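Local coordinates for UV damage endonuclease (Sulfolobus acidocaldarius, PDB 3TC3), which probably cleaves damaged DNA strands during repair, as a manganese-binding endonuclease built on a TIM barrel, at residues 25-30 against 290-295; 53-58 against 83-88; 116-121 against 153-158. One frame throughout, in Å; residues are numbered along the deposited sequence.

Contact 1: 25-30 against 290-295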
loop_
_atom_site.group_PDB
_atom_site.type_symbol
_atom_site.label_atom_id
_atom_site.label_comp_id
_atom_site.label_asym_id
_atom_site.label_seq_id
_atom_site.Cartn_x
_atom_site.Cartn_y
_atom_site.Cartn_z
ATOM N N GLY A 25 8.525 2.849 -6.447
ATOM C CA GLY A 25 8.267 3.342 -5.088
ATOM C C GLY A 25 8.905 2.566 -4.001
ATOM O O GLY A 25 9.393 1.489 -4.203
ATOM N N TYR A 26 8.848 3.203 -2.809
ATOM C CA TYR A 26 9.211 2.461 -1.564
ATOM C C TYR A 26 8.202 2.833 -0.485
ATOM O O TYR A 26 7.329 3.695 -0.697
ATOM C CB TYR A 26 10.655 2.611 -1.171
ATOM C CG TYR A 26 11.038 4.018 -0.864
ATOM C CD1 TYR A 26 11.301 4.973 -1.918
ATOM C CD2 TYR A 26 11.134 4.469 0.498
ATOM C CE1 TYR A 26 11.643 6.313 -1.629
ATOM C CE2 TYR A 26 11.452 5.810 0.760
ATOM C CZ TYR A 26 11.669 6.707 -0.301
ATOM O OH TYR A 26 12.027 8.015 0.058
ATOM N N VAL A 27 8.393 2.251 0.707
ATOM C CA VAL A 27 7.270 2.228 1.702
ATOM C C VAL A 27 7.619 3.045 2.950
ATOM O O VAL A 27 8.657 2.815 3.605
ATOM C CB VAL A 27 7.064 0.773 2.131
ATOM C CG1 VAL A 27 6.051 0.648 3.342
ATOM C CG2 VAL A 27 6.594 -0.059 0.891
ATOM N N SER A 28 6.719 3.959 3.332
ATOM C CA SER A 28 6.560 4.574 4.710
ATOM C C SER A 28 7.554 5.639 5.124
ATOM O O SER A 28 7.137 6.669 5.626
ATOM C CB SER A 28 6.438 3.489 5.792
ATOM O OG SER A 28 5.123 2.951 5.682
ATOM N N THR A 29 8.843 5.372 4.956
ATOM C CA THR A 29 9.839 6.357 5.478
ATOM C C THR A 29 11.150 6.099 4.769
ATOM O O THR A 29 11.273 5.156 3.964
ATOM C CB THR A 29 9.956 6.308 7.011
ATOM O OG1 THR A 29 10.593 7.495 7.481
ATOM C CG2 THR A 29 10.664 5.048 7.487
ATOM N N ASN A 30 12.062 7.057 4.933
ATOM C CA ASN A 30 13.334 7.044 4.209
ATOM C C ASN A 30 14.384 7.119 5.309
ATOM O O ASN A 30 14.465 8.068 6.090
ATOM C CB ASN A 30 13.360 8.262 3.261
ATOM C CG ASN A 30 14.650 8.382 2.476
ATOM O OD1 ASN A 30 15.725 8.261 3.101
ATOM N ND2 ASN A 30 14.597 8.676 1.166
ATOM N N LYS A 290 13.661 -4.336 2.950
ATOM C CA LYS A 290 13.821 -3.680 4.211
ATOM C C LYS A 290 14.732 -2.446 4.125
ATOM O O LYS A 290 14.638 -1.606 5.022
ATOM C CB LYS A 290 14.509 -4.642 5.190
ATOM C CG LYS A 290 13.613 -5.920 5.443
ATOM C CD LYS A 290 12.451 -5.606 6.279
ATOM C CE LYS A 290 11.785 -6.987 6.606
ATOM N NZ LYS A 290 10.310 -6.860 6.364
ATOM N N ASP A 291 15.537 -2.309 3.061
ATOM C CA ASP A 291 16.352 -1.055 2.968
ATOM C C ASP A 291 15.723 0.063 2.153
ATOM O O ASP A 291 16.385 1.110 1.932
ATOM C CB ASP A 291 17.799 -1.362 2.420
ATOM C CG ASP A 291 17.841 -1.875 1.007
ATOM O OD1 ASP A 291 16.743 -2.086 0.409
ATOM O OD2 ASP A 291 18.977 -2.051 0.532
ATOM N N LYS A 292 14.440 -0.091 1.807
ATOM C CA LYS A 292 13.596 1.109 1.436
ATOM C C LYS A 292 14.259 1.923 0.329
ATOM O O LYS A 292 14.448 1.395 -0.790
ATOM C CB LYS A 292 13.201 1.956 2.655
ATOM C CG LYS A 292 12.326 1.101 3.577
ATOM C CD LYS A 292 11.780 1.924 4.771
ATOM C CE LYS A 292 10.956 1.127 5.757
ATOM N NZ LYS A 292 9.693 0.628 5.061
ATOM N N GLU A 293 14.555 3.185 0.584
ATOM C CA GLU A 293 15.019 4.070 -0.513
ATOM C C GLU A 293 16.346 3.575 -1.164
ATOM O O GLU A 293 16.581 3.901 -2.306
ATOM C CB GLU A 293 15.225 5.553 -0.046
ATOM C CG GLU A 293 16.451 5.729 0.881
ATOM C CD GLU A 293 16.305 5.163 2.316
ATOM O OE1 GLU A 293 15.202 4.743 2.807
ATOM O OE2 GLU A 293 17.341 5.187 3.024
ATOM N N ILE A 294 17.159 2.815 -0.422
ATOM C CA ILE A 294 18.445 2.342 -0.987
ATOM C C ILE A 294 18.131 1.344 -2.163
ATOM O O ILE A 294 18.721 1.443 -3.255
ATOM C CB ILE A 294 19.287 1.722 0.100
ATOM C CG1 ILE A 294 19.666 2.773 1.202
ATOM C CG2 ILE A 294 20.568 0.978 -0.569
ATOM C CD1 ILE A 294 20.870 3.567 0.997
ATOM N N SER A 295 17.138 0.445 -1.987
ATOM C CA SER A 295 16.702 -0.353 -3.073
ATOM C C SER A 295 15.995 0.453 -4.155
ATOM O O SER A 295 16.106 0.077 -5.338
ATOM C CB SER A 295 15.801 -1.534 -2.616
ATOM O OG SER A 295 16.635 -2.570 -2.124
#
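Tyr26, near the end of the first barrel strand, lies beside Lys292, the N-cap of helix 293-305, with CA atoms 5.5 Å apart; farther along, the turn after the strand brings Asn30 beside Glu293. The phenol ring of Tyr26 turns one face to the first residue of the helix. Glu293 CB stands over that face, 3.9 Å from the ring centroid, in a CH-pi contact, and the backbone N of Glu293 lies over it as well. With CG set between the backbone N and carbonyl carbon (chi1 71°) and a bend at chi2, Glu293 lays its carboxylate on the Asn30 amide, the two planes 16° apart and CD 3.2 Å from Asn30 OD1. The same amide sends ND2 to Tyr26 OH at 2.9 Å, while its OD1 receives Leu33 N; the phenol oxygen is also hydrogen-bonded to Asn69 OD1. Lys292 runs out extended past the carbonyl of Thr29, bends only at chi4 and delivers NZ to Val27 O at 2.8 Å, from 38° above the carbonyl plane. Val27 O takes a second bond from Thr29 N, 2.9 Å away, so two donors grip one oxygen. The Glu293 carboxylate oxygens bond to Tyr31 N and Ser32 OG, which probably favours its ionised form; ammonium, amide and carboxylate thus fix the turn after the strand. The side chain of Val27 lies about 5 Å from that of the manganese ligand Glu288.

Contact 2: 53-58 against 83-88; sequences KVSSSN and TIPLAS
Ser55 and Ile84 approach to 4.9 Å between CA atoms where helix 48-71 runs past an irregular loop, which bends through a type II turn from Ile84 to Ala87. Asn58 reaches from the helix with an almost straight bond: its ND2 meets Thr83 O at 3.1 Å with an N-H...O angle of 176°. The acceptor lies in the amide plane of Asn58, yet the donor stands 41° above the plane of the Thr83 carbonyl. That carbonyl also receives a CA-H...O contact from Ser55 CA at 3.6 Å, one turn earlier on the helix. The other end of the Asn58 amide is held by Lys39 NZ through OD1, so both ends are engaged and the flip of the group is fixed. Ser55 OG, bonded back to Val51 O in its own helix, sits 3.3 Å from Pro85 CD and 3.5 Å from Ile84 CD1. Ile84 reaches it because CB bears CG1 anti to the carbonyl carbon (chi1 -51°), from where the end of the chain turns back to the helix. Beside it, the proline ring offers CG to Val54 CG1 at 3.7 Å, crossing it obliquely. Behind the loop, helix 133-153 supplies Tyr145, whose hydroxyl bonds to Ile84 N. The arrangement belongs to a TIM barrel: the helix joining the first two strands is met by the loop that leaves the second.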
loop_
_atom_site.group_PDB
_atom_site.type_symbol
_atom_site.label_atom_id
_atom_site.label_comp_id
_atom_site.label_asym_id
_atom_site.label_seq_id
_atom_site.Cartn_x
_atom_site.Cartn_y
_atom_site.Cartn_z
ATOM N N LYS A 53 1.380 17.035 17.514
ATOM C CA LYS A 53 2.810 17.140 17.452
ATOM C C LYS A 53 3.399 16.037 16.605
ATOM O O LYS A 53 4.255 16.333 15.796
ATOM C CB LYS A 53 3.401 17.073 18.854
ATOM C CG LYS A 53 4.878 17.324 18.961
ATOM C CD LYS A 53 5.162 17.564 20.434
ATOM C CE LYS A 53 6.280 16.612 20.859
ATOM N NZ LYS A 53 7.626 17.186 20.558
ATOM N N VAL A 54 2.981 14.795 16.797
ATOM C CA VAL A 54 3.619 13.723 16.025
ATOM C C VAL A 54 3.052 13.713 14.598
ATOM O O VAL A 54 3.795 13.468 13.700
ATOM C CB VAL A 54 3.481 12.385 16.758
ATOM C CG1 VAL A 54 4.044 11.190 15.924
ATOM C CG2 VAL A 54 4.135 12.475 18.138
ATOM N N SER A 55 1.760 14.043 14.412
ATOM C CA SER A 55 1.244 14.200 13.037
ATOM C C SER A 55 1.982 15.294 12.257
ATOM O O SER A 55 2.381 15.075 11.117
ATOM C CB SER A 55 -0.263 14.469 13.060
ATOM O OG SER A 55 -1.007 13.444 13.755
ATOM N N SER A 56 2.168 16.481 12.879
ATOM C CA SER A 56 2.907 17.504 12.217
ATOM C C SER A 56 4.325 17.053 11.858
ATOM O O SER A 56 4.802 17.411 10.785
ATOM C CB SER A 56 2.909 18.808 13.062
ATOM O OG SER A 56 1.597 19.309 13.073
ATOM N N SER A 57 5.026 16.372 12.764
ATOM C CA SER A 57 6.399 16.053 12.431
ATOM C C SER A 57 6.369 14.981 11.344
ATOM O O SER A 57 7.200 15.028 10.422
ATOM C CB SER A 57 7.278 15.567 13.571
ATOM O OG SER A 57 6.677 14.590 14.425
ATOM N N ASN A 58 5.442 14.050 11.435
ATOM C CA ASN A 58 5.377 13.049 10.362
ATOM C C ASN A 58 5.141 13.685 9.005
ATOM O O ASN A 58 5.722 13.247 7.981
ATOM C CB ASN A 58 4.264 12.011 10.626
ATOM C CG ASN A 58 4.617 10.942 11.686
ATOM O OD1 ASN A 58 5.807 10.631 11.945
ATOM N ND2 ASN A 58 3.581 10.246 12.178
ATOM N N THR A 83 0.784 7.941 9.929
ATOM C CA THR A 83 0.905 9.399 9.662
ATOM C C THR A 83 0.152 10.190 10.753
ATOM O O THR A 83 0.761 11.099 11.342
ATOM C CB THR A 83 0.359 9.765 8.274
ATOM O OG1 THR A 83 1.301 9.193 7.326
ATOM C CG2 THR A 83 0.318 11.282 8.050
ATOM N N ILE A 84 -1.116 9.850 10.954
ATOM C CA ILE A 84 -1.856 10.464 12.112
ATOM C C ILE A 84 -1.994 9.340 13.187
ATOM O O ILE A 84 -2.801 8.431 13.039
ATOM C CB ILE A 84 -3.255 10.859 11.708
ATOM C CG1 ILE A 84 -3.254 11.708 10.438
ATOM C CG2 ILE A 84 -3.968 11.591 12.971
ATOM C CD1 ILE A 84 -2.491 13.084 10.554
ATOM N N PRO A 85 -1.161 9.340 14.242
ATOM C CA PRO A 85 -1.192 8.225 15.168
ATOM C C PRO A 85 -2.498 7.925 15.859
ATOM O O PRO A 85 -3.049 8.907 16.376
ATOM C CB PRO A 85 -0.115 8.619 16.187
ATOM C CG PRO A 85 0.796 9.470 15.483
ATOM C CD PRO A 85 -0.149 10.341 14.604
ATOM N N LEU A 86 -2.922 6.648 15.935
ATOM C CA LEU A 86 -4.144 6.258 16.645
ATOM C C LEU A 86 -5.437 6.860 16.087
ATOM O O LEU A 86 -6.494 6.789 16.724
ATOM C CB LEU A 86 -4.057 6.559 18.181
ATOM C CG LEU A 86 -2.890 5.849 18.866
ATOM C CD1 LEU A 86 -2.756 6.544 20.258
ATOM C CD2 LEU A 86 -3.263 4.336 18.943
ATOM N N ALA A 87 -5.396 7.325 14.822
ATOM C CA ALA A 87 -6.562 8.017 14.235
ATOM C C ALA A 87 -7.869 7.254 14.227
ATOM O O ALA A 87 -8.940 7.884 14.285
ATOM C CB ALA A 87 -6.244 8.472 12.786
ATOM N N SER A 88 -7.821 5.926 14.143
ATOM C CA SER A 88 -9.146 5.230 14.105
ATOM C C SER A 88 -9.530 4.625 15.438
ATOM O O SER A 88 -10.559 3.936 15.529
ATOM C CB SER A 88 -9.126 4.126 13.042
ATOM O OG SER A 88 -8.190 3.145 13.477
#

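Contact 3: 116-121 against 153-158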
loop_
_atom_site.group_PDB
_atom_site.type_symbol
_atom_site.label_atom_id
_atom_site.label_comp_id
_atom_site.label_asym_id
_atom_site.label_seq_id
_atom_site.Cartn_x
_atom_site.Cartn_y
_atom_site.Cartn_z
ATOM N N ILE A 116 2.922 12.145 -8.778
ATOM C CA ILE A 116 3.391 11.094 -7.872
ATOM C C ILE A 116 2.200 10.159 -7.591
ATOM O O ILE A 116 1.057 10.606 -7.354
ATOM C CB ILE A 116 4.008 11.655 -6.609
ATOM C CG1 ILE A 116 5.282 12.452 -6.981
ATOM C CG2 ILE A 116 4.263 10.567 -5.561
ATOM C CD1 ILE A 116 5.849 13.218 -5.845
ATOM N N ARG A 117 2.427 8.871 -7.653
ATOM C CA ARG A 117 1.321 7.894 -7.397
ATOM C C ARG A 117 1.419 7.501 -5.946
ATOM O O ARG A 117 2.516 7.330 -5.442
ATOM C CB ARG A 117 1.554 6.668 -8.251
ATOM C CG ARG A 117 0.476 5.636 -8.295
ATOM C CD ARG A 117 -0.321 5.723 -9.524
ATOM N NE ARG A 117 -1.515 4.883 -9.497
ATOM C CZ ARG A 117 -1.656 3.739 -10.167
ATOM N NH1 ARG A 117 -0.671 3.154 -10.880
ATOM N NH2 ARG A 117 -2.903 3.214 -10.129
ATOM N N ILE A 118 0.263 7.290 -5.324
ATOM C CA ILE A 118 0.243 7.013 -3.852
ATOM C C ILE A 118 -0.558 5.735 -3.528
ATOM O O ILE A 118 -1.681 5.502 -4.057
ATOM C CB ILE A 118 -0.433 8.215 -3.110
ATOM C CG1 ILE A 118 0.483 9.475 -3.173
ATOM C CG2 ILE A 118 -0.711 7.907 -1.652
ATOM C CD1 ILE A 118 1.900 9.270 -2.583
ATOM N N SER A 119 -0.030 4.936 -2.631
ATOM C CA SER A 119 -0.795 3.835 -2.076
ATOM C C SER A 119 -0.653 3.891 -0.534
ATOM O O SER A 119 0.157 4.688 0.012
ATOM C CB SER A 119 -0.325 2.481 -2.573
ATOM O OG SER A 119 1.004 2.250 -2.135
ATOM N N MET A 120 -1.543 3.167 0.156
ATOM C CA MET A 120 -1.413 2.949 1.590
ATOM C C MET A 120 -1.806 1.516 1.816
ATOM O O MET A 120 -2.673 0.984 1.125
ATOM C CB MET A 120 -2.319 3.844 2.444
ATOM C CG MET A 120 -1.985 5.382 2.252
ATOM S SD MET A 120 -3.000 6.385 3.426
ATOM C CE MET A 120 -2.103 6.042 4.964
ATOM N N HIS A 121 -1.267 0.925 2.911
ATOM C CA HIS A 121 -1.628 -0.484 3.281
ATOM C C HIS A 121 -1.859 -0.474 4.783
ATOM O O HIS A 121 -0.929 -0.451 5.579
ATOM C CB HIS A 121 -0.421 -1.383 2.936
ATOM C CG HIS A 121 -0.546 -2.856 3.339
ATOM N ND1 HIS A 121 -0.345 -3.300 4.580
ATOM C CD2 HIS A 121 -0.715 -3.991 2.540
ATOM C CE1 HIS A 121 -0.428 -4.658 4.610
ATOM N NE2 HIS A 121 -0.633 -5.084 3.356
ATOM N N MET A 153 -5.730 15.407 1.702
ATOM C CA MET A 153 -4.662 15.837 0.786
ATOM C C MET A 153 -5.226 16.240 -0.581
ATOM O O MET A 153 -4.498 16.843 -1.375
ATOM C CB MET A 153 -3.630 14.719 0.585
ATOM C CG MET A 153 -2.967 14.424 1.895
ATOM S SD MET A 153 -1.788 13.054 1.744
ATOM C CE MET A 153 -1.006 13.078 3.337
ATOM N N GLY A 154 -6.507 15.969 -0.842
ATOM C CA GLY A 154 -7.098 16.252 -2.154
ATOM C C GLY A 154 -6.564 15.358 -3.261
ATOM O O GLY A 154 -6.496 15.769 -4.432
ATOM N N ILE A 155 -6.179 14.122 -2.922
ATOM C CA ILE A 155 -5.726 13.197 -3.911
ATOM C C ILE A 155 -6.551 11.901 -3.934
ATOM O O ILE A 155 -7.461 11.702 -3.077
ATOM C CB ILE A 155 -4.255 12.848 -3.639
ATOM C CG1 ILE A 155 -4.128 12.013 -2.340
ATOM C CG2 ILE A 155 -3.342 14.157 -3.570
ATOM C CD1 ILE A 155 -2.642 11.599 -2.021
ATOM N N GLU A 156 -6.302 11.113 -4.961
ATOM C CA GLU A 156 -7.039 9.818 -5.046
ATOM C C GLU A 156 -6.260 8.755 -4.274
ATOM O O GLU A 156 -6.536 8.652 -3.027
ATOM C CB GLU A 156 -7.315 9.377 -6.476
ATOM C CG GLU A 156 -8.267 10.337 -7.339
ATOM C CD GLU A 156 -9.564 10.771 -6.665
ATOM O OE1 GLU A 156 -10.231 9.988 -5.950
ATOM O OE2 GLU A 156 -9.969 11.935 -6.898
ATOM N N GLY A 157 -5.363 8.020 -4.955
ATOM C CA GLY A 157 -4.554 7.033 -4.204
ATOM C C GLY A 157 -5.340 5.760 -4.057
ATOM O O GLY A 157 -6.557 5.726 -4.263
ATOM N N LYS A 158 -4.632 4.723 -3.726
ATOM C CA LYS A 158 -5.239 3.398 -3.439
ATOM C C LYS A 158 -4.993 2.952 -2.021
ATOM O O LYS A 158 -3.893 3.152 -1.497
ATOM C CB LYS A 158 -4.699 2.335 -4.406
ATOM C CG LYS A 158 -5.061 2.643 -5.932
ATOM C CD LYS A 158 -6.508 2.701 -6.182
ATOM C CE LYS A 158 -6.759 2.815 -7.729
ATOM N NZ LYS A 158 -8.184 3.129 -7.869
#
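Ile118 meets Ile155 with its branched root rather than its tip. CB lies 4.2 Å from Ile155 CD1, the same distance as CG2; CG1, anti to the carbonyl carbon (chi1 -69°), comes nearest at 4.0 Å, and CD1 then turns away from Ile155. Around this side chain stand Leu150 of helix 133-153, Ile111 of helix 101-113 and Ile79. The two isoleucines cross at about a right angle, and Ile155 extends its chain so that the terminal methyl alone does the touching. Beyond them the backbones form one parallel bridge, Ser119 with Lys158, where strand 158-162 begins. Lys158 N gives a bond to Ile118 O at 3.1 Å, and Lys158 O accepts from Met120 N at 2.9 Å, nearly in line with its C=O. Each carbonyl has a second, CH donor: Gly157 CA lies 3.3 Å from Ile118 O, and Ser119 CA 3.2 Å from Lys158 O. Ser119 and Lys158 put their side chains on the same face of the sheet, and the lysine side chain touches Trp244 as its end leads away from the strand. Arg117 NH2 is 5.7 Å from Lys158 NZ; the guanidinium is salt-bridged to Asp284 through NH1, which probably eases the like charges. The chemistry is therefore divided: backbone bonds set the strand register, apolar methyls seal the sheet against its helices, and the side chain of Ser119, about 6 Å from that of the manganese ligand Asp251, lies on the other face.

All three contacts lie in one TIM-barrel fold, around a closed parallel sheet of eight strands. Contact 1 joins the first strand, 22-27, to the start of the last helix, 293-305; contacts 2 and 3 both fall within the sequence it spans, and contact 2 is complete before contact 3 begins. Contacts 1 and 3 reach the same sheet, at strands 22-27 and 117-120, separated in it by strand 76-78; their centres are about 17 Å apart. Contact 2 lies outside the sheet, about 17 Å from contact 3 and 20 Å from contact 1, centre to centre. Contacts 1 and 3 thus lie in the barrel wall near the manganese site, whereas contact 2 joins outer elements.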